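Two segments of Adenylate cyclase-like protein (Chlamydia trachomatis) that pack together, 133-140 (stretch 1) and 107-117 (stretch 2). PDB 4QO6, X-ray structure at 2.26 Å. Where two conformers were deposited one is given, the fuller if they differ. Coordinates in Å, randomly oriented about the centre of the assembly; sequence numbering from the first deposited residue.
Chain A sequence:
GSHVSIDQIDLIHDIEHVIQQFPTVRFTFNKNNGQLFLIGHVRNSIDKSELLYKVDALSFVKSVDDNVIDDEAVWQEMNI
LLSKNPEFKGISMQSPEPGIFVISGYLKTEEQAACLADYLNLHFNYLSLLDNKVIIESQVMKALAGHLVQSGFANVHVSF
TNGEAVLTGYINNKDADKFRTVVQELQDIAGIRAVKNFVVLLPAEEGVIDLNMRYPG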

# COMPACT_ATOMS: atom_id res chain seq x y z
N LYS A 133 0.75 -4.79 -0.65
CA LYS A 133 1.51 -3.91 0.20
C LYS A 133 0.89 -3.70 1.56
O LYS A 133 1.30 -2.83 2.31
CB LYS A 133 1.72 -2.56 -0.49
CG LYS A 133 2.54 -2.67 -1.75
CD LYS A 133 3.24 -1.34 -2.00
CE LYS A 133 4.23 -1.41 -3.15
NZ LYS A 133 3.66 -0.75 -4.37
N VAL A 134 -0.04 -4.54 1.95
CA VAL A 134 -0.66 -4.39 3.23
C VAL A 134 0.38 -4.60 4.34
O VAL A 134 1.20 -5.51 4.26
CB VAL A 134 -1.84 -5.37 3.36
CG1 VAL A 134 -2.38 -5.37 4.79
CG2 VAL A 134 -2.94 -4.97 2.39
N ILE A 135 0.32 -3.77 5.38
CA ILE A 135 1.23 -3.87 6.52
C ILE A 135 0.55 -4.71 7.66
O ILE A 135 -0.57 -4.41 8.06
CB ILE A 135 1.57 -2.46 7.05
CG1 ILE A 135 2.05 -1.48 5.95
CG2 ILE A 135 2.60 -2.52 8.18
CD1 ILE A 135 3.47 -1.68 5.51
N ILE A 136 1.23 -5.72 8.22
CA ILE A 136 0.65 -6.49 9.38
C ILE A 136 1.17 -5.91 10.72
O ILE A 136 2.36 -5.91 10.98
CB ILE A 136 0.97 -8.00 9.32
CG1 ILE A 136 0.62 -8.61 7.95
CG2 ILE A 136 0.24 -8.75 10.44
CD1 ILE A 136 -0.79 -8.30 7.48
N GLU A 137 0.28 -5.40 11.54
CA GLU A 137 0.69 -4.76 12.80
C GLU A 137 1.49 -5.65 13.75
O GLU A 137 2.54 -5.25 14.23
CB GLU A 137 -0.51 -4.11 13.52
CG GLU A 137 -0.94 -2.79 12.87
CD GLU A 137 -2.34 -2.33 13.26
OE1 GLU A 137 -3.02 -2.99 14.10
OE2 GLU A 137 -2.76 -1.26 12.74
N SER A 138 1.05 -6.88 13.97
CA SER A 138 1.81 -7.84 14.77
C SER A 138 3.25 -7.99 14.25
O SER A 138 4.16 -8.14 15.04
CB SER A 138 1.11 -9.20 14.84
OG SER A 138 1.23 -9.92 13.62
N GLN A 139 3.48 -7.91 12.95
CA GLN A 139 4.85 -8.01 12.42
C GLN A 139 5.71 -6.78 12.69
O GLN A 139 6.91 -6.89 12.97
CB GLN A 139 4.85 -8.34 10.92
CG GLN A 139 4.47 -9.79 10.66
CD GLN A 139 4.11 -10.10 9.20
OE1 GLN A 139 4.44 -9.34 8.27
NE2 GLN A 139 3.43 -11.24 8.99
N VAL A 140 5.11 -5.61 12.60
CA VAL A 140 5.86 -4.36 12.77
C VAL A 140 6.27 -4.22 14.22
O VAL A 140 7.31 -3.65 14.51
CB VAL A 140 5.02 -3.14 12.41
CG1 VAL A 140 5.82 -1.86 12.62
CG2 VAL A 140 4.59 -3.25 10.95
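Stretch 2 107-117: LKTEEQAACLA

How does stretch 2 begin its contact with stretch 1? Leu 107 arrives in an extended conformation and runs parallel to the strand at Ile 135 and Ile 136, forming a parallel bridge with Ile 136, their CA atoms 5.1 Å apart. Both peptide groups of Leu 107 face stretch 1: Leu 107 N donates to Ile 135 O at 3.0 Å, and Leu 107 O accepts from Glu 137 N at 2.8 Å. One residue thus straddles Ile 136, bonding to the residue before it and the residue after it, as parallel pairing requires. The side chains of Leu 107 and Ile 136 lie on the same face of the sheet, with Ile 136 CD1 4.2 Å from Leu 107 CB, while Leu 107 CD1 reaches back to Val 134 CG1 at 3.9 Å.

What happens where the strand pairing ends? The two chains stay in step through Lys 108 and Thr 109, whose CA atoms lie 4.8 Å from that of Glu 137 and 5.4 Å from that of Ser 138. Lys 108 O accepts from Ser 138 N at 3.0 Å, so the backbone contact continues into the first turn of the helix in stretch 1, where amide groups still lack partners within the helix. The CA-to-CB bond of Lys 108 points away, yet its chain passes Glu 137, with a long salt bridge of 3.9 Å between Lys 108 NZ and Glu 137 OE1. Lys 108 N is held within its own stretch, donating to Gln 112 OE1 at 3.0 Å.

How does stretch 2 turn into its helix? Thr 109 occupies the N-cap position, its OG1 accepting a weak capping bond from Gln 112 N at 3.5 Å. Its CA-to-CB bond points away from stretch 1, and its backbone meets Ile 136 instead, with Thr 109 C 3.4 Å from Ile 136 CG2. At Glu 110 the helix begins; the CA-to-CB bond points sideways, but the carboxylate comes nearer, and Glu 110 OE2 accepts from Gln 139 NE2 at 3.1 Å.

Which helical residues still touch stretch 1? The CA-to-CB bond of Gln 112 points toward stretch 1, but its side chain does not reach it. One turn on from Thr 109, Ala 113 presents its methyl group to Ile 136, with Ala 113 CB 3.6 Å from Ile 136 CD1. Leu 116 comes round to the same side as Ala 113, and its CD2 meets Val 134 CG2 at 4.2 Å.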

# COMPACT_ATOMS: atom_id res chain seq x y z
N LEU A 107 -3.50 -4.28 8.66
CA LEU A 107 -4.32 -5.30 9.34
C LEU A 107 -3.60 -5.58 10.66
O LEU A 107 -2.43 -5.24 10.82
CB LEU A 107 -4.46 -6.62 8.53
CG LEU A 107 -5.25 -6.49 7.21
CD1 LEU A 107 -5.17 -7.67 6.29
CD2 LEU A 107 -6.70 -6.19 7.54
N LYS A 108 -4.32 -6.19 11.59
CA LYS A 108 -3.86 -6.34 12.96
C LYS A 108 -2.93 -7.52 13.02
O LYS A 108 -1.86 -7.37 13.54
CB LYS A 108 -5.03 -6.52 13.92
CG LYS A 108 -4.66 -6.54 15.39
CD LYS A 108 -4.79 -5.16 16.02
CE LYS A 108 -4.14 -5.12 17.41
NZ LYS A 108 -3.87 -3.73 17.88
N THR A 109 -3.34 -8.65 12.45
CA THR A 109 -2.61 -9.92 12.56
C THR A 109 -2.48 -10.69 11.25
O THR A 109 -3.19 -10.39 10.30
CB THR A 109 -3.34 -10.87 13.54
OG1 THR A 109 -4.71 -11.02 13.12
CG2 THR A 109 -3.28 -10.33 14.96
N GLU A 110 -1.62 -11.72 11.23
CA GLU A 110 -1.50 -12.64 10.07
C GLU A 110 -2.80 -13.39 9.73
O GLU A 110 -2.97 -13.86 8.59
CB GLU A 110 -0.40 -13.71 10.28
CG GLU A 110 1.03 -13.22 10.18
CD GLU A 110 1.81 -13.33 11.49
OE1 GLU A 110 1.53 -14.23 12.32
OE2 GLU A 110 2.74 -12.51 11.69
N GLU A 111 -3.67 -13.55 10.73
CA GLU A 111 -4.94 -14.25 10.55
C GLU A 111 -5.90 -13.38 9.72
O GLU A 111 -6.56 -13.86 8.80
CB GLU A 111 -5.55 -14.62 11.89
CG GLU A 111 -4.77 -15.69 12.67
CD GLU A 111 -3.75 -15.13 13.68
OE1 GLU A 111 -4.17 -14.52 14.69
OE2 GLU A 111 -2.52 -15.32 13.49
N GLN A 112 -5.97 -12.09 10.04
CA GLN A 112 -6.68 -11.12 9.21
C GLN A 112 -6.09 -11.00 7.79
O GLN A 112 -6.83 -10.82 6.82
CB GLN A 112 -6.66 -9.77 9.84
CG GLN A 112 -7.42 -9.65 11.13
CD GLN A 112 -7.79 -8.21 11.37
OE1 GLN A 112 -6.98 -7.44 11.87
NE2 GLN A 112 -9.00 -7.82 10.95
N ALA A 113 -4.77 -11.12 7.68
CA ALA A 113 -4.14 -11.20 6.36
C ALA A 113 -4.61 -12.39 5.55
O ALA A 113 -4.83 -12.27 4.35
CB ALA A 113 -2.61 -11.21 6.48
N ALA A 114 -4.74 -13.55 6.20
CA ALA A 114 -5.29 -14.74 5.54
C ALA A 114 -6.78 -14.61 5.18
O ALA A 114 -7.21 -15.11 4.13
CB ALA A 114 -5.06 -15.98 6.39
N CYS A 115 -7.57 -13.97 6.04
CA CYS A 115 -8.98 -13.68 5.75
C CYS A 115 -9.12 -12.80 4.47
O CYS A 115 -10.01 -13.01 3.63
CB CYS A 115 -9.61 -12.97 6.95
SG CYS A 115 -11.42 -12.78 6.96
N LEU A 116 -8.24 -11.81 4.32
CA LEU A 116 -8.27 -10.88 3.18
C LEU A 116 -7.95 -11.64 1.89
O LEU A 116 -8.65 -11.46 0.90
CB LEU A 116 -7.34 -9.69 3.39
CG LEU A 116 -7.34 -8.64 2.25
CD1 LEU A 116 -8.67 -7.88 2.14
CD2 LEU A 116 -6.18 -7.68 2.38
N ALA A 117 -6.95 -12.53 1.93
CA ALA A 117 -6.53 -13.28 0.75
C ALA A 117 -7.67 -14.18 0.25
O ALA A 117 -7.96 -14.18 -0.97
CB ALA A 117 -5.30 -14.11 1.07